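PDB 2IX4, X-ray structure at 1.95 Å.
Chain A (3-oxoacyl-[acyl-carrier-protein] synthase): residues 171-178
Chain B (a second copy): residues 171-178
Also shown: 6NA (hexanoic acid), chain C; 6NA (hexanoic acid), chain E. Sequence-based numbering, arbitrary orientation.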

# COMPACT_ATOMS: atom_id res chain seq x y z
N PRO A 171 -12.50 -3.11 8.59
CA PRO A 171 -11.54 -2.41 7.72
C PRO A 171 -10.92 -3.32 6.66
O PRO A 171 -10.39 -4.39 6.99
CB PRO A 171 -10.48 -1.91 8.70
CG PRO A 171 -11.20 -1.76 9.99
CD PRO A 171 -12.25 -2.84 10.01
N ASN A 172 -11.02 -2.91 5.40
CA ASN A 172 -10.41 -3.60 4.27
C ASN A 172 -9.23 -2.74 3.83
O ASN A 172 -9.42 -1.68 3.23
CB ASN A 172 -11.45 -3.76 3.14
CG ASN A 172 -10.91 -4.49 1.91
OD1 ASN A 172 -9.71 -4.57 1.68
ND2 ASN A 172 -11.83 -5.01 1.10
N HIS A 173 -8.02 -3.21 4.14
CA HIS A 173 -6.84 -2.36 4.16
C HIS A 173 -5.61 -3.06 3.57
O HIS A 173 -5.58 -4.29 3.43
CB HIS A 173 -6.57 -1.94 5.62
CG HIS A 173 -5.43 -0.98 5.79
ND1 HIS A 173 -4.20 -1.37 6.27
CD2 HIS A 173 -5.35 0.36 5.59
CE1 HIS A 173 -3.40 -0.32 6.34
NE2 HIS A 173 -4.08 0.74 5.93
N ALA A 174 -4.62 -2.27 3.18
CA ALA A 174 -3.31 -2.79 2.85
C ALA A 174 -2.30 -1.68 3.04
O ALA A 174 -2.51 -0.56 2.58
CB ALA A 174 -3.27 -3.31 1.42
N ALA A 175 -1.23 -1.99 3.77
CA ALA A 175 -0.07 -1.11 3.83
C ALA A 175 0.94 -1.67 2.84
O ALA A 175 1.17 -2.87 2.80
CB ALA A 175 0.50 -1.08 5.23
N VAL A 176 1.51 -0.80 2.02
CA VAL A 176 2.52 -1.23 1.06
C VAL A 176 3.75 -0.35 1.22
O VAL A 176 3.72 0.84 0.93
CB VAL A 176 2.01 -1.22 -0.40
CG1 VAL A 176 3.10 -1.70 -1.35
CG2 VAL A 176 0.78 -2.12 -0.54
N THR A 177 4.83 -0.97 1.70
CA THR A 177 6.03 -0.26 2.11
C THR A 177 7.26 -1.07 1.69
O THR A 177 8.20 -1.23 2.48
CB THR A 177 6.05 -0.04 3.64
OG1 THR A 177 5.71 -1.27 4.30
CG2 THR A 177 5.05 1.03 4.06
N ALA A 178 7.25 -1.56 0.46
CA ALA A 178 8.32 -2.40 -0.09
C ALA A 178 8.57 -3.64 0.76
O ALA A 178 7.65 -4.42 1.01
CB ALA A 178 9.61 -1.58 -0.31
N PRO B 171 7.22 7.92 11.06
CA PRO B 171 6.73 6.79 10.27
C PRO B 171 6.76 7.07 8.77
O PRO B 171 6.21 8.08 8.32
CB PRO B 171 5.29 6.62 10.76
CG PRO B 171 5.31 7.16 12.16
CD PRO B 171 6.28 8.31 12.12
N ASN B 172 7.45 6.21 8.02
CA ASN B 172 7.53 6.26 6.55
C ASN B 172 6.61 5.16 6.02
O ASN B 172 6.92 3.98 6.10
CB ASN B 172 8.98 6.05 6.11
CG ASN B 172 9.18 6.10 4.59
OD1 ASN B 172 10.31 6.05 4.11
ND2 ASN B 172 8.10 6.20 3.84
N HIS B 173 5.47 5.57 5.46
CA HIS B 173 4.33 4.67 5.31
C HIS B 173 3.55 4.90 4.02
O HIS B 173 3.65 5.96 3.40
CB HIS B 173 3.40 4.87 6.52
CG HIS B 173 2.19 3.99 6.53
ND1 HIS B 173 0.95 4.44 6.16
CD2 HIS B 173 2.04 2.70 6.89
CE1 HIS B 173 0.07 3.46 6.28
NE2 HIS B 173 0.71 2.39 6.73
N ALA B 174 2.79 3.89 3.60
CA ALA B 174 1.81 4.04 2.54
C ALA B 174 0.68 3.03 2.69
O ALA B 174 0.93 1.84 2.90
CB ALA B 174 2.47 3.90 1.17
N ALA B 175 -0.55 3.52 2.63
CA ALA B 175 -1.71 2.64 2.47
C ALA B 175 -2.02 2.59 0.98
O ALA B 175 -2.06 3.62 0.31
CB ALA B 175 -2.89 3.17 3.24
N VAL B 176 -2.20 1.38 0.45
CA VAL B 176 -2.57 1.23 -0.95
C VAL B 176 -3.84 0.39 -1.03
O VAL B 176 -3.82 -0.81 -0.76
CB VAL B 176 -1.42 0.62 -1.80
CG1 VAL B 176 -1.87 0.45 -3.24
CG2 VAL B 176 -0.19 1.52 -1.75
N THR B 177 -4.93 1.06 -1.38
CA THR B 177 -6.26 0.45 -1.36
C THR B 177 -7.04 0.85 -2.61
O THR B 177 -8.19 1.30 -2.53
CB THR B 177 -7.05 0.87 -0.10
OG1 THR B 177 -6.92 2.28 0.09
CG2 THR B 177 -6.52 0.15 1.13
N ALA B 178 -6.39 0.69 -3.77
CA ALA B 178 -6.99 1.04 -5.05
C ALA B 178 -7.43 2.50 -5.07
O ALA B 178 -6.64 3.40 -4.78
CB ALA B 178 -8.15 0.07 -5.40
CA 6NA C . 12.87 -4.25 -2.14
C 6NA C . 12.54 -4.25 -0.67
O 6NA C . 12.59 -3.22 -0.02
CB 6NA C . 11.65 -3.77 -2.93
CG 6NA C . 10.69 -4.93 -3.20
CD 6NA C . 9.26 -4.52 -2.90
C6 6NA C . 8.48 -5.68 -2.31
CA 6NA E . -9.89 1.42 -9.74
C 6NA E . -10.22 2.02 -8.39
O 6NA E . -10.69 1.34 -7.49
CB 6NA E . -8.64 0.53 -9.72
CG 6NA E . -7.53 1.01 -8.79
CD 6NA E . -6.56 1.96 -9.47
C6 6NA E . -5.66 2.62 -8.44

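The two copies of the synthase meet here through the same segment, with residues 172 to 177 of each chain making the contact, and the evidence for near-twofold symmetry is that almost every contact occurs twice with the chain labels exchanged. The CA atoms of Ala175(A) and Ala175(B) lie 4.3 Å apart, and this pair forms a single beta bridge. The end-to-end directions of the two segments differ by 143°, so they run roughly antiparallel.

Two backbone hydrogen bonds define the bridge. Val176(B) N donates to Ala174(A) O at 2.9 Å, with an N-H...O angle of 153°; its counterpart, from Val176(A) N to Ala174(B) O, measures 2.8 Å and 155°. Short distances combined with fairly straight angles support both assignments. Each Ala174 carbonyl also receives a CA-H...O contact from the residue preceding its amide donor: Ala175(B) CA lies 3.3 Å from Ala174(A) O, and Ala175(A) CA lies 3.3 Å from Ala174(B) O. The angles at hydrogen, 134° and 133°, are more bent than those of the N-H bonds, consistent with a secondary role beside the amide donors. The two acceptors themselves, Ala174(A) O and Ala174(B) O, remain 4.2 Å apart.

The side chains add packing rather than further hydrogen bonds across the contact. Val176(A) CG2 approaches Val176(B) CB to 3.7 Å, both valines adopting the t rotamer, so apolar surfaces meet close to the bridge. Thr177, a p rotamer in both chains, points its CA-to-CB bond toward the partner and presents its methyl group to the opposing backbone: Thr177(A) CG2 lies 3.7 Å from Ala174(B) N, and Thr177(B) CG2 lies 3.7 Å from Ala174(A) N. These are van der Waals contacts, since a methyl carbon cannot satisfy the amide.

The histidines likewise need no polar partner from the opposite segment. His173(A) NE2 sits 3.8 Å from Ala175(B) CB, and His173(B) NE2 sits 3.8 Å from Ala175(A) CB, with each methyl placed obliquely to the ring. Both ring nitrogens of both histidines are hydrogen-bonded elsewhere in the structure, so these close approaches to carbon do not leave them unsatisfied. Asn172(A) ND2, also hydrogen-bonded elsewhere in the structure, makes no close contact here.

One acceptor stands apart: Val176(B) O is buried by the contact and has no partner anywhere in the model. The contact between these two segments buries 398 Å², both sides summed; within it the two Ala174 carbonyls and the two Val176 amides are paired across the contact, while Val176(B) O is left without a partner.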